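Local coordinates for protein - conserved hypothetical (Bacillus anthracis, PDB 4LES) that is of unknown function, a conserved hypothetical protein whose modelled part is a compact, mainly antiparallel beta domain, at residues A[67-75]-A[87-95]; A[186-194]-A[198-206]. One frame throughout, in Å; residues are numbered along the deposited sequence.

Contact 1 of 2, residues A[67-75]-A[87-95]; sequences IKEKEYAVN and VKRVVERDK. With PO4 (phosphate ion), chain E.
Glu92, Tyr72 and Glu69 bury the most surface where strands 69-75 and 87-93 pair as an antiparallel beta hairpin. The two strands lie at one side of a four-stranded sheet, and strand 110-121 flanks 87-93 on its other edge. Glu92 forms a hydrogen-bonded pair with Lys70. Glu92 N reaches Lys70 O at 2.8 Å, with an almost straight N-H...O angle of 178°. The Glu92 side chain runs out extended, CG anti to the backbone N (chi1 176°), and OE1 passes 3.8 Å from Lys70 CB. Tyr72 stands on the same face. Its N donates to Val90 O at 2.8 Å, and that oxygen also lies at the edge of the Tyr72 ring. A water links the two side chains, 2.6 Å from Tyr72 OH and donating to Glu92 OE1. The opposite face carries Glu69, Glu71, Arg89 and Arg93 around a phosphate, probably from the crystallisation liquor. The ion lies too close to Glu69 OE1, so its exact place is doubtful. Glu69 CG packs against Val91 CG1 at 3.5 Å. Glu69 OE2 sits over one face of the Arg93 guanidinium, a salt bridge by charge alone. Glu116 and Glu158 are the stronger partners of Arg89 and Arg93. Glu71 OE1 lies at the edge of the Arg89 guanidinium, in a salt bridge whose NH1 hydrogen bond is weak. Arg93 NE donates to Lys95 O at 2.9 Å, in the guanidinium plane.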
loop_
_atom_site.group_PDB
_atom_site.type_symbol
_atom_site.label_atom_id
_atom_site.label_comp_id
_atom_site.label_asym_id
_atom_site.label_seq_id
_atom_site.Cartn_x
_atom_site.Cartn_y
_atom_site.Cartn_z
ATOM N N ILE A 67 11.231 19.266 0.729
ATOM C CA ILE A 67 10.235 18.376 0.130
ATOM C C ILE A 67 9.961 17.201 1.057
ATOM O O ILE A 67 10.796 16.333 1.269
ATOM C CB ILE A 67 10.660 17.895 -1.274
ATOM C CG1 ILE A 67 11.000 19.098 -2.177
ATOM C CG2 ILE A 67 9.587 17.013 -1.894
ATOM C CD1 ILE A 67 10.017 20.267 -2.100
ATOM N N LYS A 68 8.744 17.198 1.568
ATOM C CA LYS A 68 8.288 16.248 2.544
ATOM C C LYS A 68 7.644 14.993 1.964
ATOM O O LYS A 68 7.436 14.009 2.683
ATOM C CB LYS A 68 7.233 16.967 3.399
ATOM C CG LYS A 68 6.029 17.415 2.567
ATOM C CD LYS A 68 4.962 18.191 3.319
ATOM C CE LYS A 68 3.742 18.333 2.411
ATOM N NZ LYS A 68 2.708 19.293 2.887
ATOM N N GLU A 69 7.306 15.023 0.679
ATOM C CA GLU A 69 6.580 13.921 0.078
ATOM C C GLU A 69 6.834 13.873 -1.436
ATOM O O GLU A 69 6.943 14.919 -2.098
ATOM C CB GLU A 69 5.102 14.151 0.436
ATOM C CG GLU A 69 4.081 13.196 -0.101
ATOM C CD GLU A 69 2.687 13.452 0.476
ATOM O OE1 GLU A 69 1.696 13.031 -0.140
ATOM O OE2 GLU A 69 2.576 14.098 1.525
ATOM N N LYS A 70 6.996 12.669 -1.961
ATOM C CA LYS A 70 7.197 12.462 -3.385
ATOM C C LYS A 70 6.224 11.389 -3.821
ATOM O O LYS A 70 6.162 10.292 -3.213
ATOM C CB LYS A 70 8.638 12.071 -3.693
ATOM C CG LYS A 70 8.883 11.947 -5.187
ATOM C CD LYS A 70 10.356 11.866 -5.537
ATOM C CE LYS A 70 10.506 11.647 -7.033
ATOM N NZ LYS A 70 11.881 11.226 -7.380
ATOM N N GLU A 71 5.454 11.692 -4.861
ATOM C CA GLU A 71 4.389 10.798 -5.297
ATOM C C GLU A 71 4.619 10.124 -6.652
ATOM O O GLU A 71 5.109 10.755 -7.577
ATOM C CB GLU A 71 3.079 11.575 -5.322
ATOM C CG GLU A 71 2.858 12.377 -4.053
ATOM C CD GLU A 71 1.527 13.101 -4.045
ATOM O OE1 GLU A 71 0.620 12.645 -4.802
ATOM O OE2 GLU A 71 1.379 14.112 -3.278
ATOM N N TYR A 72 4.233 8.838 -6.741
ATOM C CA TYR A 72 4.354 8.022 -7.967
ATOM C C TYR A 72 2.961 7.454 -8.312
ATOM O O TYR A 72 2.455 6.542 -7.623
ATOM C CB TYR A 72 5.334 6.894 -7.750
ATOM C CG TYR A 72 6.692 7.346 -7.359
ATOM C CD1 TYR A 72 6.999 7.591 -6.033
ATOM C CD2 TYR A 72 7.675 7.529 -8.299
ATOM C CE1 TYR A 72 8.244 8.024 -5.649
ATOM C CE2 TYR A 72 8.945 7.972 -7.933
ATOM C CZ TYR A 72 9.219 8.225 -6.606
ATOM O OH TYR A 72 10.479 8.662 -6.214
ATOM N N ALA A 73 2.312 8.039 -9.307
ATOM C CA ALA A 73 0.977 7.602 -9.730
ATOM C C ALA A 73 1.058 6.274 -10.452
ATOM O O ALA A 73 1.980 6.045 -11.208
ATOM C CB ALA A 73 0.314 8.641 -10.630
ATOM N N VAL A 74 0.135 5.371 -10.157
ATOM C CA VAL A 74 0.080 4.069 -10.858
ATOM C C VAL A 74 -1.266 4.081 -11.521
ATOM O O VAL A 74 -1.348 4.020 -12.734
ATOM C CB VAL A 74 0.234 2.855 -9.911
ATOM C CG1 VAL A 74 0.061 1.533 -10.656
ATOM C CG2 VAL A 74 1.590 2.887 -9.247
ATOM N N ASN A 75 -2.335 4.180 -10.734
ATOM C CA ASN A 75 -3.698 4.242 -11.305
ATOM C C ASN A 75 -4.014 3.152 -12.311
ATOM O O ASN A 75 -4.535 3.423 -13.391
ATOM C CB ASN A 75 -3.945 5.636 -11.901
ATOM C CG ASN A 75 -3.884 6.725 -10.839
ATOM O OD1 ASN A 75 -3.223 7.747 -11.002
ATOM N ND2 ASN A 75 -4.526 6.468 -9.717
ATOM N N VAL A 87 -4.256 -0.297 -7.903
ATOM C CA VAL A 87 -3.127 0.345 -7.254
ATOM C C VAL A 87 -3.201 1.812 -7.668
ATOM O O VAL A 87 -3.149 2.148 -8.844
ATOM C CB VAL A 87 -1.786 -0.279 -7.641
ATOM C CG1 VAL A 87 -0.644 0.438 -6.937
ATOM C CG2 VAL A 87 -1.783 -1.746 -7.233
ATOM N N LYS A 88 -3.341 2.694 -6.694
ATOM C CA LYS A 88 -3.531 4.090 -7.023
ATOM C C LYS A 88 -2.233 4.814 -7.100
ATOM O O LYS A 88 -1.877 5.337 -8.122
ATOM C CB LYS A 88 -4.454 4.729 -6.011
ATOM C CG LYS A 88 -5.818 4.073 -5.988
ATOM C CD LYS A 88 -6.677 4.698 -4.902
ATOM C CE LYS A 88 -8.075 4.134 -4.969
ATOM N NZ LYS A 88 -8.951 4.644 -3.874
ATOM N N ARG A 89 -1.491 4.831 -6.023
ATOM C CA ARG A 89 -0.234 5.506 -6.051
ATOM C C ARG A 89 0.671 4.973 -4.991
ATOM O O ARG A 89 0.242 4.230 -4.102
ATOM C CB ARG A 89 -0.438 6.992 -5.868
ATOM C CG ARG A 89 -1.260 7.355 -4.665
ATOM C CD ARG A 89 -1.422 8.897 -4.523
ATOM N NE ARG A 89 -1.966 9.098 -3.192
ATOM C CZ ARG A 89 -1.889 10.204 -2.448
ATOM N NH1 ARG A 89 -1.298 11.309 -2.893
ATOM N NH2 ARG A 89 -2.428 10.183 -1.231
ATOM N N VAL A 90 1.942 5.335 -5.123
ATOM C CA VAL A 90 2.957 4.987 -4.150
ATOM C C VAL A 90 3.467 6.342 -3.676
ATOM O O VAL A 90 3.731 7.211 -4.503
ATOM C CB VAL A 90 4.098 4.177 -4.766
ATOM C CG1 VAL A 90 5.213 3.995 -3.761
ATOM C CG2 VAL A 90 3.584 2.833 -5.274
ATOM N N VAL A 91 3.585 6.529 -2.368
ATOM C CA VAL A 91 4.032 7.813 -1.812
ATOM C C VAL A 91 5.211 7.643 -0.867
ATOM O O VAL A 91 5.185 6.800 0.009
ATOM C CB VAL A 91 2.900 8.468 -1.015
ATOM C CG1 VAL A 91 3.343 9.816 -0.445
ATOM C CG2 VAL A 91 1.695 8.661 -1.924
ATOM N N GLU A 92 6.234 8.459 -1.066
ATOM C CA GLU A 92 7.426 8.466 -0.238
ATOM C C GLU A 92 7.271 9.645 0.684
ATOM O O GLU A 92 7.149 10.788 0.216
ATOM C CB GLU A 92 8.670 8.640 -1.127
ATOM C CG GLU A 92 9.979 8.766 -0.379
ATOM C CD GLU A 92 11.170 8.978 -1.306
ATOM O OE1 GLU A 92 10.981 9.277 -2.504
ATOM O OE2 GLU A 92 12.310 8.850 -0.819
ATOM N N ARG A 93 7.252 9.395 1.985
ATOM C CA ARG A 93 7.073 10.489 2.946
ATOM C C ARG A 93 7.817 10.362 4.260
ATOM O O ARG A 93 8.265 9.298 4.637
ATOM C CB ARG A 93 5.581 10.739 3.203
ATOM C CG ARG A 93 4.757 9.527 3.559
ATOM C CD ARG A 93 3.280 9.776 3.277
ATOM N NE ARG A 93 2.640 10.557 4.315
ATOM C CZ ARG A 93 1.535 11.283 4.166
ATOM N NH1 ARG A 93 1.056 11.942 5.206
ATOM N NH2 ARG A 93 0.922 11.390 3.000
ATOM N N ASP A 94 7.926 11.501 4.932
ATOM C CA ASP A 94 8.634 11.652 6.224
ATOM C C ASP A 94 7.828 11.263 7.466
ATOM O O ASP A 94 8.388 11.142 8.542
ATOM C CB ASP A 94 9.056 13.117 6.391
ATOM C CG ASP A 94 7.852 14.091 6.369
ATOM O OD1 ASP A 94 6.784 13.758 5.789
ATOM O OD2 ASP A 94 7.977 15.204 6.918
ATOM N N LYS A 95 6.516 11.103 7.338
ATOM C CA LYS A 95 5.692 10.754 8.488
ATOM C C LYS A 95 4.274 10.338 8.101
ATOM O O LYS A 95 3.828 10.555 6.958
ATOM C CB LYS A 95 5.609 11.939 9.460
ATOM C CG LYS A 95 4.900 13.144 8.867
ATOM C CD LYS A 95 4.780 14.311 9.836
ATOM C CE LYS A 95 4.016 15.442 9.159
ATOM N NZ LYS A 95 3.806 16.613 10.046
HETATM P P PO4 E . -1.281 13.218 0.356
HETATM O O1 PO4 E . -0.642 11.855 0.512
HETATM O O2 PO4 E . -0.624 14.004 -0.747
HETATM O O3 PO4 E . -2.721 13.012 0.010
HETATM O O4 PO4 E . -1.158 13.983 1.647
HETATM O O HOH W 1 12.653 9.283 -4.865
#

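Contact 2 of 2, residues A[186-194]-A[198-206]; sequences EKFDTGKWY and NNEYKEQIK
Tyr194 and Gln204 face each other as an antiparallel non-hydrogen-bonded pair, CA to CA 4.2 Å, in the beta hairpin of strands 193-197 and 201-204. Next to this pair a classic beta bulge places Ile205 and Lys206 both opposite Trp193. Ile205 N donates to Trp193 O at 2.9 Å, while Lys206 N gives the same oxygen a weak bond. In return Trp193 N donates to Lys206 O, an oxygen of the C-terminal carboxylate. Gln204 NE2 reaches that oxygen from the opposite face of the carboxylate plane, so two donors grip it.

Lys206, the last residue of the chain, buries the most surface. Its side chain bends at chi3 and chi4 (81° and 74°), which folds the end back toward the C-terminal end of helix 185-190. On the way Lys206 CD packs 3.8 Å from Phe188 CE2. The place of Lys206 CE, over the ring, is less sure, as it comes too close to Phe188 O. Phe188 CD1 in turn sits over the centre of the Trp193 ring. That indole donates from NE1 to Lys187 O, near the ring plane, and is pinned to the helix.

Tyr194 is held between two neighbours on the other strand. Lys202 CE covers one face of the ring, with NZ 4.7 Å from the ring centroid and almost on its normal, a cation-pi contact. Lys202 NZ also forms a long, weak ion pair with Asp142. Gln204 CB packs 3.6 Å from Tyr194 CD2. At the helix end, Lys206 NZ donates to Gly191 O at 3.1 Å, in the plane of that carbonyl.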
loop_
_atom_site.group_PDB
_atom_site.type_symbol
_atom_site.label_atom_id
_atom_site.label_comp_id
_atom_site.label_asym_id
_atom_site.label_seq_id
_atom_site.Cartn_x
_atom_site.Cartn_y
_atom_site.Cartn_z
ATOM N N GLU A 186 18.123 6.396 0.841
ATOM C CA GLU A 186 19.105 6.312 -0.236
ATOM C C GLU A 186 18.790 5.124 -1.150
ATOM O O GLU A 186 18.865 5.247 -2.360
ATOM C CB GLU A 186 20.530 6.195 0.309
ATOM C CG GLU A 186 20.932 7.321 1.248
ATOM C CD GLU A 186 22.389 7.242 1.693
ATOM O OE1 GLU A 186 23.286 7.191 0.821
ATOM O OE2 GLU A 186 22.644 7.266 2.919
ATOM N N LYS A 187 18.420 3.981 -0.581
ATOM C CA LYS A 187 18.107 2.805 -1.408
ATOM C C LYS A 187 16.874 3.043 -2.253
ATOM O O LYS A 187 16.845 2.712 -3.438
ATOM C CB LYS A 187 17.916 1.548 -0.561
ATOM C CG LYS A 187 19.182 1.122 0.146
ATOM C CD LYS A 187 19.028 -0.201 0.869
ATOM C CE LYS A 187 20.329 -0.577 1.565
ATOM N NZ LYS A 187 20.214 -1.863 2.309
ATOM N N PHE A 188 15.846 3.611 -1.644
ATOM C CA PHE A 188 14.651 3.890 -2.392
ATOM C C PHE A 188 14.922 4.916 -3.472
ATOM O O PHE A 188 14.519 4.731 -4.608
ATOM C CB PHE A 188 13.514 4.386 -1.502
ATOM C CG PHE A 188 12.228 4.523 -2.248
ATOM C CD1 PHE A 188 11.443 3.416 -2.490
ATOM C CD2 PHE A 188 11.836 5.738 -2.772
ATOM C CE1 PHE A 188 10.267 3.537 -3.223
ATOM C CE2 PHE A 188 10.667 5.861 -3.503
ATOM C CZ PHE A 188 9.884 4.769 -3.729
ATOM N N ASP A 189 15.631 5.983 -3.120
ATOM C CA ASP A 189 15.880 7.078 -4.067
ATOM C C ASP A 189 16.809 6.719 -5.224
ATOM O O ASP A 189 16.641 7.242 -6.316
ATOM C CB ASP A 189 16.401 8.345 -3.344
ATOM C CG ASP A 189 15.308 9.061 -2.522
ATOM O OD1 ASP A 189 14.132 8.654 -2.591
ATOM O OD2 ASP A 189 15.634 10.051 -1.817
ATOM N N THR A 190 17.757 5.815 -5.016
ATOM C CA THR A 190 18.698 5.490 -6.095
ATOM C C THR A 190 18.399 4.224 -6.879
ATOM O O THR A 190 19.004 4.004 -7.918
ATOM C CB THR A 190 20.131 5.366 -5.569
ATOM O OG1 THR A 190 20.183 4.342 -4.566
ATOM C CG2 THR A 190 20.580 6.676 -4.987
ATOM N N GLY A 191 17.488 3.385 -6.408
ATOM C CA GLY A 191 17.201 2.152 -7.126
ATOM C C GLY A 191 15.895 2.125 -7.884
ATOM O O GLY A 191 15.093 3.074 -7.826
ATOM N N LYS A 192 15.702 1.028 -8.620
ATOM C CA LYS A 192 14.449 0.749 -9.314
ATOM C C LYS A 192 13.513 0.006 -8.345
ATOM O O LYS A 192 13.947 -0.879 -7.584
ATOM C CB LYS A 192 14.691 -0.073 -10.560
ATOM C CG LYS A 192 15.558 0.672 -11.563
ATOM C CD LYS A 192 15.802 -0.121 -12.825
ATOM C CE LYS A 192 16.663 0.705 -13.765
ATOM N NZ LYS A 192 17.070 -0.070 -14.965
ATOM N N TRP A 193 12.241 0.387 -8.365
ATOM C CA TRP A 193 11.243 -0.189 -7.486
ATOM C C TRP A 193 9.993 -0.560 -8.255
ATOM O O TRP A 193 9.699 -0.014 -9.319
ATOM C CB TRP A 193 10.960 0.757 -6.305
ATOM C CG TRP A 193 12.150 0.861 -5.402
ATOM C CD1 TRP A 193 13.290 1.588 -5.630
ATOM C CD2 TRP A 193 12.348 0.189 -4.152
ATOM N NE1 TRP A 193 14.181 1.412 -4.596
ATOM C CE2 TRP A 193 13.629 0.561 -3.675
ATOM C CE3 TRP A 193 11.564 -0.680 -3.383
ATOM C CZ2 TRP A 193 14.151 0.089 -2.462
ATOM C CZ3 TRP A 193 12.081 -1.155 -2.172
ATOM C CH2 TRP A 193 13.366 -0.762 -1.723
ATOM N N TYR A 194 9.276 -1.527 -7.704
ATOM C CA TYR A 194 8.115 -2.080 -8.351
ATOM C C TYR A 194 7.030 -2.407 -7.355
ATOM O O TYR A 194 7.274 -2.522 -6.138
ATOM C CB TYR A 194 8.507 -3.413 -9.029
ATOM C CG TYR A 194 9.715 -3.334 -9.923
ATOM C CD1 TYR A 194 10.991 -3.380 -9.392
ATOM C CD2 TYR A 194 9.580 -3.206 -11.308
ATOM C CE1 TYR A 194 12.122 -3.292 -10.213
ATOM C CE2 TYR A 194 10.700 -3.138 -12.143
ATOM C CZ TYR A 194 11.965 -3.175 -11.586
ATOM O OH TYR A 194 13.072 -3.094 -12.378
ATOM N N ASN A 198 -0.355 -10.028 -6.708
ATOM C CA ASN A 198 -0.731 -11.432 -6.724
ATOM C C ASN A 198 0.368 -12.304 -7.283
ATOM O O ASN A 198 0.079 -13.330 -7.857
ATOM C CB ASN A 198 -1.975 -11.599 -7.591
ATOM C CG ASN A 198 -2.678 -12.906 -7.321
ATOM O OD1 ASN A 198 -2.761 -13.347 -6.179
ATOM N ND2 ASN A 198 -3.176 -13.534 -8.361
ATOM N N ASN A 199 1.616 -11.865 -7.128
ATOM C CA ASN A 199 2.786 -12.507 -7.730
ATOM C C ASN A 199 2.549 -12.778 -9.207
ATOM O O ASN A 199 3.064 -13.725 -9.751
ATOM C CB ASN A 199 3.130 -13.790 -6.972
ATOM C CG ASN A 199 3.708 -13.497 -5.608
ATOM O OD1 ASN A 199 4.754 -12.846 -5.493
ATOM N ND2 ASN A 199 3.040 -13.968 -4.562
ATOM N N GLU A 200 1.766 -11.920 -9.837
ATOM C CA GLU A 200 1.312 -12.107 -11.208
ATOM C C GLU A 200 1.586 -10.897 -12.101
ATOM O O GLU A 200 1.769 -11.052 -13.301
ATOM C CB GLU A 200 -0.194 -12.353 -11.136
ATOM C CG GLU A 200 -0.862 -12.796 -12.409
ATOM C CD GLU A 200 -2.337 -13.089 -12.208
ATOM O OE1 GLU A 200 -2.961 -13.570 -13.157
ATOM O OE2 GLU A 200 -2.886 -12.850 -11.119
ATOM N N TYR A 201 1.579 -9.690 -11.524
ATOM C CA TYR A 201 1.846 -8.484 -12.266
ATOM C C TYR A 201 2.977 -7.762 -11.569
ATOM O O TYR A 201 3.052 -7.757 -10.331
ATOM C CB TYR A 201 0.637 -7.550 -12.248
ATOM C CG TYR A 201 -0.624 -8.133 -12.809
ATOM C CD1 TYR A 201 -1.528 -8.792 -11.987
ATOM C CD2 TYR A 201 -0.934 -7.994 -14.160
ATOM C CE1 TYR A 201 -2.697 -9.323 -12.496
ATOM C CE2 TYR A 201 -2.112 -8.504 -14.674
ATOM C CZ TYR A 201 -2.994 -9.173 -13.831
ATOM O OH TYR A 201 -4.159 -9.714 -14.339
ATOM N N LYS A 202 3.841 -7.133 -12.358
ATOM C CA LYS A 202 4.970 -6.376 -11.837
ATOM C C LYS A 202 4.909 -5.024 -12.509
ATOM O O LYS A 202 5.049 -4.910 -13.706
ATOM C CB LYS A 202 6.280 -7.094 -12.128
ATOM C CG LYS A 202 7.501 -6.487 -11.463
ATOM C CD LYS A 202 8.700 -7.410 -11.652
ATOM C CE LYS A 202 9.839 -7.014 -10.731
ATOM N NZ LYS A 202 11.013 -7.928 -10.806
ATOM N N GLU A 203 4.638 -3.999 -11.732
ATOM C CA GLU A 203 4.521 -2.640 -12.263
ATOM C C GLU A 203 5.690 -1.825 -11.732
ATOM O O GLU A 203 5.832 -1.687 -10.514
ATOM C CB GLU A 203 3.186 -2.101 -11.743
ATOM C CG GLU A 203 2.892 -0.668 -12.002
ATOM C CD GLU A 203 2.702 -0.398 -13.462
ATOM O OE1 GLU A 203 2.427 -1.374 -14.226
ATOM O OE2 GLU A 203 2.815 0.798 -13.814
ATOM N N GLN A 204 6.524 -1.276 -12.615
ATOM C CA GLN A 204 7.666 -0.474 -12.182
ATOM C C GLN A 204 7.187 0.906 -11.791
ATOM O O GLN A 204 6.541 1.578 -12.573
ATOM C CB GLN A 204 8.722 -0.351 -13.280
ATOM C CG GLN A 204 9.972 0.391 -12.819
ATOM C CD GLN A 204 11.059 0.419 -13.862
ATOM O OE1 GLN A 204 10.872 -0.035 -14.977
ATOM N NE2 GLN A 204 12.216 0.948 -13.495
ATOM N N ILE A 205 7.482 1.344 -10.589
ATOM C CA ILE A 205 7.048 2.676 -10.231
ATOM C C ILE A 205 8.180 3.691 -10.426
ATOM O O ILE A 205 7.928 4.876 -10.633
ATOM C CB ILE A 205 6.521 2.743 -8.792
ATOM C CG1 ILE A 205 7.670 2.735 -7.803
ATOM C CG2 ILE A 205 5.536 1.612 -8.506
ATOM C CD1 ILE A 205 7.188 2.677 -6.377
ATOM N N LYS A 206 9.419 3.220 -10.424
ATOM C CA LYS A 206 10.558 4.122 -10.451
ATOM C C LYS A 206 11.747 3.441 -11.083
ATOM O O LYS A 206 11.863 2.209 -11.024
ATOM C CB LYS A 206 10.907 4.368 -9.007
ATOM C CG LYS A 206 11.532 5.675 -8.724
ATOM C CD LYS A 206 11.584 5.842 -7.216
ATOM C CE LYS A 206 12.744 5.109 -6.636
ATOM N NZ LYS A 206 13.998 5.859 -6.943
ATOM O OXT LYS A 206 12.634 4.085 -11.612
#

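Both contacts are built on antiparallel beta hairpins, but in different sheets. Contact 1 is partly buried and belongs to the four-stranded sheet. Contact 2 lies at the surface, in the three-stranded sheet and the end of helix 185-190. Largely regular backbone pairing, broken where Val74 N and Asn75 N share Lys88 O, and a charged face mark contact 1. A bulge, aromatic rings and lysine chains mark contact 2. The two touch on the face that carries Tyr72, Val90 and Glu92. Val90 CG1 packs 3.5 Å from Ile205 CD1, and Tyr72 meets the Lys206 side chain. Glu92 OE2 and Asp189 OD1 are only 2.5 Å apart, a closeness that may reflect a shared proton.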